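Local coordinates for protein alkaline phosphatase (Thermus thermophilus, PDB 7KWD) that probably hydrolyses phosphate monoesters as an alkaline phosphatase, a homodimeric enzyme that uses zinc and magnesium ions, at residues 100-108 against 456-464; 162-170 against 190-200. One frame throughout, in Å; residues are numbered along the deposited sequence.

Contact 1 of 2, residues 100-108 against 456-464; sequences NAFSCGVKT and DNTHVFRLM
D456 and K107 meet in a salt bridge. The ammonium NZ lies 2.8 Å from D456 OD1, on its syn lone pair, and a weaker bond goes to OD2. The backbone O of Y86 is a further acceptor for NZ. D456 OD2 also accepts from T458 OG1 and, as a cap, from T458 N. N457 OD1 also receives K107 NZ, at 2.8 Å, with the donor above the carbonyl plane. The amide of N457 lies against A101 CB. Its backbone O meets the edge of the F102 ring. T458 packs CB and CG2 on the carbonyl of G105, and its CA points a C-H at A101 O. V460 sets CB 3.6 Å from F102 CD1. F461 has CG anti to the backbone N (chi1 180°), which lays its ring beside the end of helix 100-104. C104 O sits over one ring face, 3.6 Å above the plane. F461 CB is 3.3 Å from G105 CA, a close fit to a residue without a side chain. M464 bends at chi3 and brings CE to the carbonyl of F102. The two helix segments run 29° apart, with axes 6.7 Å apart at closest approach. Helix 95-104 begins at S95, a zinc ligand and the predicted phosphoserine residue of the alkaline phosphatase active site. F102 also touches the zinc ligand D317, so this buried contact lies beside the metal site.

Contact 2 of 2, residues 162-170 against 190-200; sequences EERIAEQYL and RKDGKDLYAAF
E163 and R190 interlock as bump and plate. E163 CG rests over the centre of the R190 guanidinium, 3.1 Å above its plane. L196 CG covers the opposite face, nearer the rim. The guanidinium is thus a slab between two aliphatic groups, and its nitrogens bond outward. NH1 reaches E163 O at 2.9 Å and also F184 O. NH2 reaches E167 OE2 at 3.0 Å, close to the guanidinium plane. NE and NH2 grip D192 side-on, which fixes the rotation of the group. The E163 chain is extended past CG, and its carboxylate fits the turn from R190 to G193. OE2 takes K191 N in a nearly straight bond of 2.8 Å, and OE1 takes D192 N. D192 OD1 also accepts from K194 N, closing an Asx turn. The carboxylates of E163 and D192 are close, and R190 probably offsets that charge. Further along, the contact is apolar. L196 CD1 presses tightly on A166 CB at 3.4 Å. L170 fits against one side of helix 196-200. Its CG is anti to the backbone N (chi1 178°), and CD1 sits over the centre of the F200 ring, a CH-pi contact of 3.8 Å to the centroid. CD2 fills the dip between L196 and A199. The short helix segments run almost parallel, 10° apart. Helix 162-172 also packs on helix 147-153 through I165 and Y169, while F200 and Y197 lie on strand 222-225.

Overall arrangement
From the N terminus, the chain reaches helix 95-104 first, and residues 100-108 open contact 1. After helices 125-131 and 147-153, helix 162-172 opens contact 2. That smaller loop closes soon after, at residues 190-200, with strand 176-178 between its segments. The chain then runs through the middle and late parts of the fold before residues 456-464 close contact 1. Contact 2 is therefore nested inside the loop of contact 1. Their centres are 29 Å apart and they do not touch. Contact 1 joins early and late helices beside the metal site. Contact 2 ties helix 162-172 to the turn at 190-193 and to helix 196-202, farther from the chain centre. Helix 147-153 touches both contacts.

Contact 1 of 2, residues 100-108 against 456-464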
ATOM      1  N   ASN A 100       7.842 -18.390  -8.138  1.00 24.32           N
ATOM      2  CA  ASN A 100       8.890 -19.291  -7.677  1.00 23.70           C
ATOM      3  C   ASN A 100       9.033 -19.266  -6.161  1.00 21.06           C
ATOM      4  O   ASN A 100       9.240 -20.308  -5.533  1.00 22.56           O
ATOM      5  CB  ASN A 100      10.220 -18.901  -8.301  1.00 24.72           C
ATOM      6  CG  ASN A 100      10.325 -19.298  -9.745  1.00 23.85           C
ATOM      7  OD1 ASN A 100       9.433 -19.939 -10.284  1.00 18.32           O
ATOM      8  ND2 ASN A 100      11.429 -18.910 -10.384  1.00 22.68           N
ATOM      9  N   ALA A 101       8.962 -18.083  -5.565  1.00 20.15           N
ATOM     10  CA  ALA A 101       9.061 -17.987  -4.116  1.00 20.68           C
ATOM     11  C   ALA A 101       7.959 -18.802  -3.480  1.00 20.40           C
ATOM     12  O   ALA A 101       8.195 -19.567  -2.537  1.00 20.39           O
ATOM     13  CB  ALA A 101       8.988 -16.523  -3.676  1.00 22.63           C
ATOM     14  N   PHE A 102       6.734 -18.661  -4.004  1.00 20.00           N
ATOM     15  CA  PHE A 102       5.623 -19.459  -3.502  1.00 22.01           C
ATOM     16  C   PHE A 102       5.857 -20.954  -3.721  1.00 23.78           C
ATOM     17  O   PHE A 102       5.646 -21.774  -2.814  1.00 21.79           O
ATOM     18  CB  PHE A 102       4.317 -19.069  -4.195  1.00 18.00           C
ATOM     19  CG  PHE A 102       3.830 -17.674  -3.909  1.00 22.87           C
ATOM     20  CD1 PHE A 102       4.356 -16.913  -2.883  1.00 22.49           C
ATOM     21  CD2 PHE A 102       2.814 -17.135  -4.678  1.00 22.25           C
ATOM     22  CE1 PHE A 102       3.873 -15.648  -2.621  1.00 19.49           C
ATOM     23  CE2 PHE A 102       2.342 -15.871  -4.426  1.00 18.54           C
ATOM     24  CZ  PHE A 102       2.868 -15.124  -3.390  1.00 21.68           C
ATOM     25  N   SER A 103       6.225 -21.335  -4.954  1.00 21.25           N
ATOM     26  CA  SER A 103       6.150 -22.741  -5.344  1.00 23.41           C
ATOM     27  C   SER A 103       7.425 -23.495  -5.032  1.00 17.56           C
ATOM     28  O   SER A 103       7.385 -24.718  -4.945  1.00 22.66           O
ATOM     29  CB  SER A 103       5.852 -22.896  -6.841  1.00 22.43           C
ATOM     30  OG  SER A 103       6.957 -22.445  -7.586  1.00 23.35           O
ATOM     31  N   CYS A 104       8.545 -22.793  -4.853  1.00 23.13           N
ATOM     32  CA  CYS A 104       9.821 -23.437  -4.614  1.00 20.94           C
ATOM     33  C   CYS A 104      10.453 -23.074  -3.282  1.00 26.94           C
ATOM     34  O   CYS A 104      11.305 -23.822  -2.825  1.00 19.72           O
ATOM     35  CB  CYS A 104      10.805 -23.118  -5.749  1.00 21.00           C
ATOM     36  SG  CYS A 104      10.227 -23.634  -7.378  1.00 24.13           S
ATOM     37  N   GLY A 105      10.015 -21.997  -2.627  1.00 22.38           N
ATOM     38  CA  GLY A 105      10.496 -21.636  -1.306  1.00 22.30           C
ATOM     39  C   GLY A 105      11.827 -20.921  -1.277  1.00 22.71           C
ATOM     40  O   GLY A 105      12.436 -20.819  -0.207  1.00 22.86           O
ATOM     41  N   VAL A 106      12.302 -20.430  -2.411  1.00 24.55           N
ATOM     42  CA  VAL A 106      13.600 -19.787  -2.494  1.00 20.16           C
ATOM     43  C   VAL A 106      13.476 -18.586  -3.421  1.00 19.95           C
ATOM     44  O   VAL A 106      12.605 -18.539  -4.299  1.00 22.81           O
ATOM     45  CB  VAL A 106      14.724 -20.734  -3.004  1.00 25.12           C
ATOM     46  CG1 VAL A 106      14.916 -21.899  -2.106  1.00 23.45           C
ATOM     47  CG2 VAL A 106      14.438 -21.206  -4.401  1.00 25.18           C
ATOM     48  N   LYS A 107      14.345 -17.612  -3.209  1.00 21.14           N
ATOM     49  CA  LYS A 107      14.400 -16.437  -4.065  1.00 22.80           C
ATOM     50  C   LYS A 107      15.121 -16.810  -5.341  1.00 26.69           C
ATOM     51  O   LYS A 107      16.134 -17.524  -5.307  1.00 26.70           O
ATOM     52  CB  LYS A 107      15.142 -15.294  -3.389  1.00 24.76           C
ATOM     53  CG  LYS A 107      14.634 -14.958  -1.996  1.00 28.53           C
ATOM     54  CD  LYS A 107      13.455 -14.012  -2.089  1.00 26.76           C
ATOM     55  CE  LYS A 107      13.157 -13.293  -0.783  1.00 24.85           C
ATOM     56  NZ  LYS A 107      11.813 -12.610  -0.832  1.00 24.83           N
ATOM     57  N   THR A 108      14.585 -16.348  -6.467  1.00 22.95           N
ATOM     58  CA  THR A 108      15.207 -16.518  -7.776  1.00 25.12           C
ATOM     59  C   THR A 108      15.357 -15.154  -8.429  1.00 26.94           C
ATOM     60  O   THR A 108      14.880 -14.130  -7.932  1.00 25.30           O
ATOM     61  CB  THR A 108      14.395 -17.454  -8.682  1.00 25.88           C
ATOM     62  OG1 THR A 108      13.096 -16.885  -8.919  1.00 31.42           O
ATOM     63  CG2 THR A 108      14.224 -18.785  -8.000  1.00 26.30           C
ATOM     64  N   ASP A 456       8.171 -13.546   4.760  1.00 20.42           N
ATOM     65  CA  ASP A 456       8.754 -13.488   3.425  1.00 21.18           C
ATOM     66  C   ASP A 456       7.874 -14.261   2.465  1.00 22.73           C
ATOM     67  O   ASP A 456       7.195 -15.209   2.855  1.00 19.37           O
ATOM     68  CB  ASP A 456      10.171 -14.049   3.424  1.00 20.28           C
ATOM     69  CG  ASP A 456      10.894 -13.768   2.132  1.00 23.56           C
ATOM     70  OD1 ASP A 456      11.151 -12.574   1.851  1.00 22.74           O
ATOM     71  OD2 ASP A 456      11.176 -14.739   1.401  1.00 22.47           O
ATOM     72  N   ASN A 457       7.880 -13.853   1.186  1.00 20.32           N
ATOM     73  CA  ASN A 457       7.013 -14.575   0.260  1.00 21.52           C
ATOM     74  C   ASN A 457       7.391 -16.055   0.193  1.00 20.27           C
ATOM     75  O   ASN A 457       6.519 -16.908  -0.041  1.00 17.10           O
ATOM     76  CB  ASN A 457       6.988 -13.886  -1.111  1.00 20.17           C
ATOM     77  CG  ASN A 457       8.357 -13.720  -1.782  1.00 24.95           C
ATOM     78  OD1 ASN A 457       9.415 -14.087  -1.262  1.00 22.46           O
ATOM     79  ND2 ASN A 457       8.318 -13.149  -2.972  1.00 22.20           N
ATOM     80  N   THR A 458       8.651 -16.396   0.483  1.00 19.56           N
ATOM     81  CA  THR A 458       9.020 -17.807   0.463  1.00 23.50           C
ATOM     82  C   THR A 458       8.293 -18.596   1.540  1.00 24.96           C
ATOM     83  O   THR A 458       8.254 -19.825   1.488  1.00 21.60           O
ATOM     84  CB  THR A 458      10.520 -18.018   0.670  1.00 25.24           C
ATOM     85  OG1 THR A 458      10.972 -17.312   1.841  1.00 18.94           O
ATOM     86  CG2 THR A 458      11.276 -17.517  -0.560  1.00 22.48           C
ATOM     87  N   HIS A 459       7.726 -17.923   2.527  1.00 24.50           N
ATOM     88  CA  HIS A 459       7.034 -18.670   3.568  1.00 22.12           C
ATOM     89  C   HIS A 459       5.756 -19.305   3.050  1.00 19.10           C
ATOM     90  O   HIS A 459       5.260 -20.278   3.643  1.00 21.93           O
ATOM     91  CB  HIS A 459       6.719 -17.783   4.748  1.00 27.32           C
ATOM     92  CG  HIS A 459       6.348 -18.556   5.962  1.00 23.32           C
ATOM     93  ND1 HIS A 459       7.188 -19.493   6.522  1.00 25.13           N
ATOM     94  CD2 HIS A 459       5.204 -18.591   6.680  1.00 26.70           C
ATOM     95  CE1 HIS A 459       6.586 -20.045   7.560  1.00 26.42           C
ATOM     96  NE2 HIS A 459       5.387 -19.508   7.682  1.00 27.40           N
ATOM     97  N   VAL A 460       5.207 -18.786   1.945  1.00 18.78           N
ATOM     98  CA  VAL A 460       4.032 -19.426   1.392  1.00 16.66           C
ATOM     99  C   VAL A 460       4.353 -20.869   1.014  1.00 17.23           C
ATOM    100  O   VAL A 460       3.532 -21.781   1.221  1.00 22.20           O
ATOM    101  CB  VAL A 460       3.481 -18.618   0.211  1.00 19.07           C
ATOM    102  CG1 VAL A 460       2.482 -19.475  -0.492  1.00 19.90           C
ATOM    103  CG2 VAL A 460       2.903 -17.310   0.741  1.00 21.87           C
ATOM    104  N   PHE A 461       5.567 -21.111   0.511  1.00 23.88           N
ATOM    105  CA  PHE A 461       6.009 -22.479   0.251  1.00 16.06           C
ATOM    106  C   PHE A 461       5.961 -23.343   1.509  1.00 20.55           C
ATOM    107  O   PHE A 461       5.442 -24.459   1.484  1.00 20.16           O
ATOM    108  CB  PHE A 461       7.425 -22.448  -0.307  1.00 17.82           C
ATOM    109  CG  PHE A 461       7.999 -23.809  -0.611  1.00 23.07           C
ATOM    110  CD1 PHE A 461       7.565 -24.529  -1.715  1.00 21.65           C
ATOM    111  CD2 PHE A 461       8.973 -24.362   0.213  1.00 23.51           C
ATOM    112  CE1 PHE A 461       8.104 -25.767  -2.013  1.00 21.30           C
ATOM    113  CE2 PHE A 461       9.500 -25.604  -0.066  1.00 20.81           C
ATOM    114  CZ  PHE A 461       9.076 -26.304  -1.187  1.00 23.56           C
ATOM    115  N   ARG A 462       6.485 -22.830   2.632  1.00 23.10           N
ATOM    116  CA  ARG A 462       6.455 -23.590   3.878  1.00 22.08           C
ATOM    117  C   ARG A 462       5.037 -23.863   4.351  1.00 24.18           C
ATOM    118  O   ARG A 462       4.736 -24.963   4.840  1.00 24.50           O
ATOM    119  CB  ARG A 462       7.244 -22.843   4.954  1.00 23.84           C
ATOM    120  CG  ARG A 462       8.703 -22.784   4.583  1.00 25.57           C
ATOM    121  CD  ARG A 462       9.585 -22.288   5.708  1.00 26.26           C
ATOM    122  NE  ARG A 462      10.803 -21.784   5.113  1.00 43.37           N
ATOM    123  CZ  ARG A 462      10.951 -20.522   4.738  1.00 37.76           C
ATOM    124  NH1 ARG A 462       9.964 -19.656   4.945  1.00 30.55           N
ATOM    125  NH2 ARG A 462      12.078 -20.137   4.167  1.00 49.55           N
ATOM    126  N   LEU A 463       4.143 -22.883   4.212  1.00 20.85           N
ATOM    127  CA  LEU A 463       2.763 -23.100   4.618  1.00 22.56           C
ATOM    128  C   LEU A 463       2.097 -24.170   3.764  1.00 20.79           C
ATOM    129  O   LEU A 463       1.348 -25.010   4.273  1.00 21.05           O
ATOM    130  CB  LEU A 463       1.970 -21.804   4.517  1.00 22.20           C
ATOM    131  CG  LEU A 463       2.441 -20.639   5.376  1.00 25.66           C
ATOM    132  CD1 LEU A 463       1.630 -19.409   4.971  1.00 26.69           C
ATOM    133  CD2 LEU A 463       2.279 -20.966   6.803  1.00 23.48           C
ATOM    134  N   MET A 464       2.324 -24.133   2.456  1.00 22.73           N
ATOM    135  CA  MET A 464       1.749 -25.169   1.607  1.00 22.71           C
ATOM    136  C   MET A 464       2.287 -26.538   1.989  1.00 22.62           C
ATOM    137  O   MET A 464       1.532 -27.528   2.028  1.00 22.40           O
ATOM    138  CB  MET A 464       2.037 -24.884   0.141  1.00 21.81           C
ATOM    139  CG  MET A 464       1.397 -23.613  -0.336  1.00 23.93           C
ATOM    140  SD  MET A 464       1.273 -23.495  -2.123  1.00 21.47           S
ATOM    141  CE  MET A 464       2.980 -23.326  -2.623  1.00 22.12           C
TER

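Contact 2 of 2, residues 162-170 against 190-200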
ATOM      1  N   GLU A 162       6.103 -19.745 -24.095  1.00 30.98           N
ATOM      2  CA  GLU A 162       4.835 -20.380 -23.736  1.00 25.23           C
ATOM      3  C   GLU A 162       4.424 -21.449 -24.719  1.00 24.29           C
ATOM      4  O   GLU A 162       3.658 -22.353 -24.346  1.00 28.77           O
ATOM      5  CB  GLU A 162       3.740 -19.320 -23.625  1.00 24.83           C
ATOM      6  CG  GLU A 162       4.008 -18.367 -22.443  1.00 30.19           C
ATOM      7  CD  GLU A 162       2.884 -17.354 -22.230  1.00 25.47           C
ATOM      8  OE1 GLU A 162       3.118 -16.155 -22.523  1.00 25.62           O
ATOM      9  OE2 GLU A 162       1.781 -17.782 -21.797  1.00 23.23           O
ATOM     10  N   GLU A 163       4.914 -21.394 -25.963  1.00 30.02           N
ATOM     11  CA  GLU A 163       4.652 -22.486 -26.894  1.00 25.98           C
ATOM     12  C   GLU A 163       5.258 -23.778 -26.364  1.00 29.42           C
ATOM     13  O   GLU A 163       4.619 -24.840 -26.369  1.00 27.47           O
ATOM     14  CB  GLU A 163       5.197 -22.119 -28.282  1.00 33.09           C
ATOM     15  CG  GLU A 163       4.502 -22.864 -29.401  1.00 37.70           C
ATOM     16  CD  GLU A 163       4.882 -22.410 -30.810  1.00 30.18           C
ATOM     17  OE1 GLU A 163       5.401 -23.284 -31.562  1.00 32.44           O
ATOM     18  OE2 GLU A 163       4.642 -21.222 -31.145  1.00 31.73           O
ATOM     19  N   ARG A 164       6.470 -23.692 -25.837  1.00 27.14           N
ATOM     20  CA  ARG A 164       7.105 -24.857 -25.227  1.00 25.95           C
ATOM     21  C   ARG A 164       6.425 -25.238 -23.914  1.00 33.12           C
ATOM     22  O   ARG A 164       6.225 -26.430 -23.635  1.00 27.18           O
ATOM     23  CB  ARG A 164       8.591 -24.540 -25.009  1.00 28.13           C
ATOM     24  CG  ARG A 164       9.390 -25.561 -24.178  1.00 31.80           C
ATOM     25  CD  ARG A 164       9.321 -26.993 -24.743  1.00 38.18           C
ATOM     26  NE  ARG A 164       9.974 -27.919 -23.824  1.00 40.41           N
ATOM     27  CZ  ARG A 164       9.573 -29.164 -23.556  1.00 38.07           C
ATOM     28  NH1 ARG A 164       8.505 -29.681 -24.153  1.00 37.57           N
ATOM     29  NH2 ARG A 164      10.257 -29.886 -22.668  1.00 39.94           N
ATOM     30  N   ILE A 165       6.069 -24.240 -23.093  1.00 27.73           N
ATOM     31  CA  ILE A 165       5.399 -24.503 -21.820  1.00 29.31           C
ATOM     32  C   ILE A 165       4.107 -25.303 -22.041  1.00 21.91           C
ATOM     33  O   ILE A 165       3.800 -26.225 -21.289  1.00 23.40           O
ATOM     34  CB  ILE A 165       5.147 -23.163 -21.095  1.00 23.41           C
ATOM     35  CG1 ILE A 165       6.483 -22.554 -20.623  1.00 25.18           C
ATOM     36  CG2 ILE A 165       4.244 -23.350 -19.867  1.00 28.68           C
ATOM     37  CD1 ILE A 165       6.357 -21.091 -20.179  1.00 24.72           C
ATOM     38  N   ALA A 166       3.364 -24.991 -23.098  1.00 23.53           N
ATOM     39  CA  ALA A 166       2.155 -25.752 -23.409  1.00 27.16           C
ATOM     40  C   ALA A 166       2.470 -27.221 -23.641  1.00 28.01           C
ATOM     41  O   ALA A 166       1.691 -28.103 -23.251  1.00 23.33           O
ATOM     42  CB  ALA A 166       1.455 -25.143 -24.635  1.00 26.67           C
ATOM     43  N   GLU A 167       3.623 -27.505 -24.253  1.00 24.44           N
ATOM     44  CA  GLU A 167       4.039 -28.888 -24.402  1.00 28.66           C
ATOM     45  C   GLU A 167       4.365 -29.485 -23.039  1.00 24.67           C
ATOM     46  O   GLU A 167       4.027 -30.640 -22.744  1.00 27.29           O
ATOM     47  CB  GLU A 167       5.273 -28.987 -25.326  1.00 26.50           C
ATOM     48  CG  GLU A 167       5.121 -28.504 -26.774  1.00 33.26           C
ATOM     49  CD  GLU A 167       6.488 -28.351 -27.460  1.00 35.93           C
ATOM     50  OE1 GLU A 167       7.334 -29.229 -27.273  1.00 47.84           O
ATOM     51  OE2 GLU A 167       6.741 -27.342 -28.139  1.00 43.06           O
ATOM     52  N   GLN A 168       5.054 -28.714 -22.201  1.00 24.96           N
ATOM     53  CA  GLN A 168       5.368 -29.186 -20.852  1.00 26.98           C
ATOM     54  C   GLN A 168       4.099 -29.472 -20.051  1.00 23.07           C
ATOM     55  O   GLN A 168       4.073 -30.395 -19.234  1.00 24.52           O
ATOM     56  CB  GLN A 168       6.238 -28.149 -20.155  1.00 25.43           C
ATOM     57  CG  GLN A 168       7.646 -28.030 -20.746  1.00 29.23           C
ATOM     58  CD  GLN A 168       8.439 -26.941 -20.058  1.00 28.52           C
ATOM     59  OE1 GLN A 168       8.387 -25.781 -20.463  1.00 28.23           O
ATOM     60  NE2 GLN A 168       9.174 -27.309 -19.011  1.00 21.65           N
ATOM     61  N   TYR A 169       3.038 -28.679 -20.269  1.00 19.24           N
ATOM     62  CA  TYR A 169       1.761 -28.928 -19.598  1.00 20.83           C
ATOM     63  C   TYR A 169       1.179 -30.281 -19.984  1.00 21.96           C
ATOM     64  O   TYR A 169       0.656 -31.024 -19.127  1.00 25.37           O
ATOM     65  CB  TYR A 169       0.769 -27.824 -19.960  1.00 20.53           C
ATOM     66  CG  TYR A 169       0.870 -26.562 -19.161  1.00 24.20           C
ATOM     67  CD1 TYR A 169       1.972 -26.297 -18.338  1.00 25.48           C
ATOM     68  CD2 TYR A 169      -0.161 -25.653 -19.183  1.00 24.59           C
ATOM     69  CE1 TYR A 169       2.021 -25.130 -17.589  1.00 22.51           C
ATOM     70  CE2 TYR A 169      -0.119 -24.492 -18.448  1.00 21.52           C
ATOM     71  CZ  TYR A 169       0.975 -24.230 -17.651  1.00 24.98           C
ATOM     72  OH  TYR A 169       0.981 -23.049 -16.921  1.00 23.09           O
ATOM     73  N   LEU A 170       1.237 -30.616 -21.281  1.00 28.04           N
ATOM     74  CA  LEU A 170       0.768 -31.927 -21.722  1.00 21.59           C
ATOM     75  C   LEU A 170       1.529 -33.044 -21.019  1.00 25.73           C
ATOM     76  O   LEU A 170       0.934 -34.025 -20.575  1.00 23.65           O
ATOM     77  CB  LEU A 170       0.920 -32.044 -23.239  1.00 29.45           C
ATOM     78  CG  LEU A 170       0.530 -33.369 -23.900  1.00 29.52           C
ATOM     79  CD1 LEU A 170      -0.952 -33.719 -23.669  1.00 30.07           C
ATOM     80  CD2 LEU A 170       0.844 -33.329 -25.410  1.00 29.02           C
ATOM     81  N   ARG A 190       0.614 -21.699 -33.556  1.00 28.65           N
ATOM     82  CA  ARG A 190       1.919 -22.154 -33.121  1.00 27.35           C
ATOM     83  C   ARG A 190       2.952 -22.046 -34.239  1.00 31.77           C
ATOM     84  O   ARG A 190       2.680 -22.350 -35.404  1.00 28.77           O
ATOM     85  CB  ARG A 190       1.808 -23.603 -32.647  1.00 24.57           C
ATOM     86  CG  ARG A 190       1.116 -23.768 -31.280  1.00 26.77           C
ATOM     87  CD  ARG A 190       1.152 -25.236 -30.806  1.00 24.50           C
ATOM     88  NE  ARG A 190       2.515 -25.764 -30.756  1.00 23.30           N
ATOM     89  CZ  ARG A 190       3.248 -25.824 -29.648  1.00 28.14           C
ATOM     90  NH1 ARG A 190       2.766 -25.380 -28.485  1.00 30.34           N
ATOM     91  NH2 ARG A 190       4.452 -26.317 -29.705  1.00 29.02           N
ATOM     92  N   LYS A 191       4.163 -21.650 -33.865  1.00 30.53           N
ATOM     93  CA  LYS A 191       5.223 -21.490 -34.854  1.00 28.60           C
ATOM     94  C   LYS A 191       5.582 -22.815 -35.491  1.00 31.24           C
ATOM     95  O   LYS A 191       5.941 -22.849 -36.673  1.00 26.98           O
ATOM     96  CB  LYS A 191       6.452 -20.843 -34.212  1.00 29.01           C
ATOM     97  CG  LYS A 191       6.157 -19.478 -33.596  1.00 35.28           C
ATOM     98  CD  LYS A 191       7.429 -18.885 -32.981  1.00 36.00           C
ATOM     99  CE  LYS A 191       7.104 -17.827 -31.951  1.00 43.71           C
ATOM    100  NZ  LYS A 191       7.187 -16.531 -32.626  1.00 51.26           N
ATOM    101  N   ASP A 192       5.457 -23.910 -34.755  1.00 26.98           N
ATOM    102  CA  ASP A 192       5.763 -25.221 -35.285  1.00 27.98           C
ATOM    103  C   ASP A 192       4.574 -25.891 -35.954  1.00 26.94           C
ATOM    104  O   ASP A 192       4.707 -27.035 -36.381  1.00 28.85           O
ATOM    105  CB  ASP A 192       6.327 -26.130 -34.168  1.00 29.77           C
ATOM    106  CG  ASP A 192       5.283 -26.495 -33.088  1.00 29.81           C
ATOM    107  OD1 ASP A 192       4.106 -26.100 -33.190  1.00 22.71           O
ATOM    108  OD2 ASP A 192       5.653 -27.199 -32.127  1.00 28.08           O
ATOM    109  N   GLY A 193       3.431 -25.216 -36.058  1.00 28.82           N
ATOM    110  CA  GLY A 193       2.247 -25.780 -36.692  1.00 30.10           C
ATOM    111  C   GLY A 193       1.644 -27.021 -36.053  1.00 33.19           C
ATOM    112  O   GLY A 193       0.733 -27.632 -36.607  1.00 30.67           O
ATOM    113  N   LYS A 194       2.127 -27.411 -34.883  1.00 25.60           N
ATOM    114  CA  LYS A 194       1.630 -28.620 -34.224  1.00 26.46           C
ATOM    115  C   LYS A 194       0.230 -28.416 -33.649  1.00 28.78           C
ATOM    116  O   LYS A 194      -0.056 -27.381 -33.048  1.00 24.17           O
ATOM    117  CB  LYS A 194       2.617 -28.991 -33.118  1.00 35.20           C
ATOM    118  CG  LYS A 194       2.498 -30.373 -32.532  1.00 43.19           C
ATOM    119  CD  LYS A 194       3.399 -30.487 -31.269  1.00 56.97           C
ATOM    120  CE  LYS A 194       4.895 -30.672 -31.613  1.00 71.53           C
ATOM    121  NZ  LYS A 194       5.607 -31.539 -30.617  1.00 71.25           N
ATOM    122  N   ASP A 195      -0.648 -29.433 -33.787  1.00 24.71           N
ATOM    123  CA  ASP A 195      -2.000 -29.374 -33.188  1.00 34.73           C
ATOM    124  C   ASP A 195      -1.928 -29.933 -31.762  1.00 27.68           C
ATOM    125  O   ASP A 195      -2.170 -31.118 -31.512  1.00 27.93           O
ATOM    126  CB  ASP A 195      -3.016 -30.131 -34.045  1.00 30.12           C
ATOM    127  CG  ASP A 195      -4.461 -30.017 -33.528  1.00 35.70           C
ATOM    128  OD1 ASP A 195      -4.650 -29.587 -32.371  1.00 31.66           O
ATOM    129  OD2 ASP A 195      -5.419 -30.348 -34.294  1.00 30.55           O
ATOM    130  N   LEU A 196      -1.589 -29.068 -30.796  1.00 28.65           N
ATOM    131  CA  LEU A 196      -1.494 -29.538 -29.417  1.00 33.47           C
ATOM    132  C   LEU A 196      -2.854 -29.936 -28.860  1.00 27.55           C
ATOM    133  O   LEU A 196      -2.936 -30.801 -27.981  1.00 30.59           O
ATOM    134  CB  LEU A 196      -0.897 -28.463 -28.524  1.00 29.32           C
ATOM    135  CG  LEU A 196       0.493 -28.642 -27.970  1.00 32.36           C
ATOM    136  CD1 LEU A 196       0.565 -27.685 -26.736  1.00 30.61           C
ATOM    137  CD2 LEU A 196       0.864 -30.015 -27.588  1.00 34.80           C
ATOM    138  N   TYR A 197      -3.932 -29.323 -29.348  1.00 26.05           N
ATOM    139  CA  TYR A 197      -5.255 -29.746 -28.903  1.00 26.13           C
ATOM    140  C   TYR A 197      -5.447 -31.222 -29.158  1.00 29.63           C
ATOM    141  O   TYR A 197      -5.885 -31.974 -28.274  1.00 29.25           O
ATOM    142  CB  TYR A 197      -6.339 -28.943 -29.609  1.00 26.10           C
ATOM    143  CG  TYR A 197      -6.433 -27.520 -29.079  1.00 28.64           C
ATOM    144  CD1 TYR A 197      -6.794 -27.262 -27.765  1.00 28.67           C
ATOM    145  CD2 TYR A 197      -6.142 -26.452 -29.889  1.00 26.27           C
ATOM    146  CE1 TYR A 197      -6.861 -25.986 -27.288  1.00 24.93           C
ATOM    147  CE2 TYR A 197      -6.235 -25.169 -29.428  1.00 25.13           C
ATOM    148  CZ  TYR A 197      -6.584 -24.943 -28.125  1.00 28.66           C
ATOM    149  OH  TYR A 197      -6.670 -23.654 -27.670  1.00 24.32           O
ATOM    150  N   ALA A 198      -5.101 -31.658 -30.369  1.00 31.78           N
ATOM    151  CA  ALA A 198      -5.233 -33.067 -30.712  1.00 33.85           C
ATOM    152  C   ALA A 198      -4.414 -33.924 -29.768  1.00 27.84           C
ATOM    153  O   ALA A 198      -4.855 -35.003 -29.364  1.00 24.24           O
ATOM    154  CB  ALA A 198      -4.801 -33.309 -32.165  1.00 30.28           C
ATOM    155  N   ALA A 199      -3.214 -33.454 -29.400  1.00 27.13           N
ATOM    156  CA  ALA A 199      -2.353 -34.250 -28.530  1.00 31.03           C
ATOM    157  C   ALA A 199      -2.936 -34.357 -27.122  1.00 30.74           C
ATOM    158  O   ALA A 199      -2.851 -35.411 -26.484  1.00 27.28           O
ATOM    159  CB  ALA A 199      -0.951 -33.647 -28.497  1.00 28.66           C
ATOM    160  N   PHE A 200      -3.546 -33.279 -26.622  1.00 26.70           N
ATOM    161  CA  PHE A 200      -4.248 -33.380 -25.348  1.00 28.38           C
ATOM    162  C   PHE A 200      -5.431 -34.329 -25.458  1.00 27.95           C
ATOM    163  O   PHE A 200      -5.665 -35.161 -24.576  1.00 25.68           O
ATOM    164  CB  PHE A 200      -4.718 -31.998 -24.898  1.00 23.22           C
ATOM    165  CG  PHE A 200      -3.686 -31.195 -24.095  1.00 30.16           C
ATOM    166  CD1 PHE A 200      -2.705 -30.458 -24.735  1.00 22.03           C
ATOM    167  CD2 PHE A 200      -3.753 -31.139 -22.703  1.00 30.24           C
ATOM    168  CE1 PHE A 200      -1.788 -29.694 -24.016  1.00 22.90           C
ATOM    169  CE2 PHE A 200      -2.845 -30.398 -21.983  1.00 30.85           C
ATOM    170  CZ  PHE A 200      -1.859 -29.661 -22.642  1.00 28.97           C
TER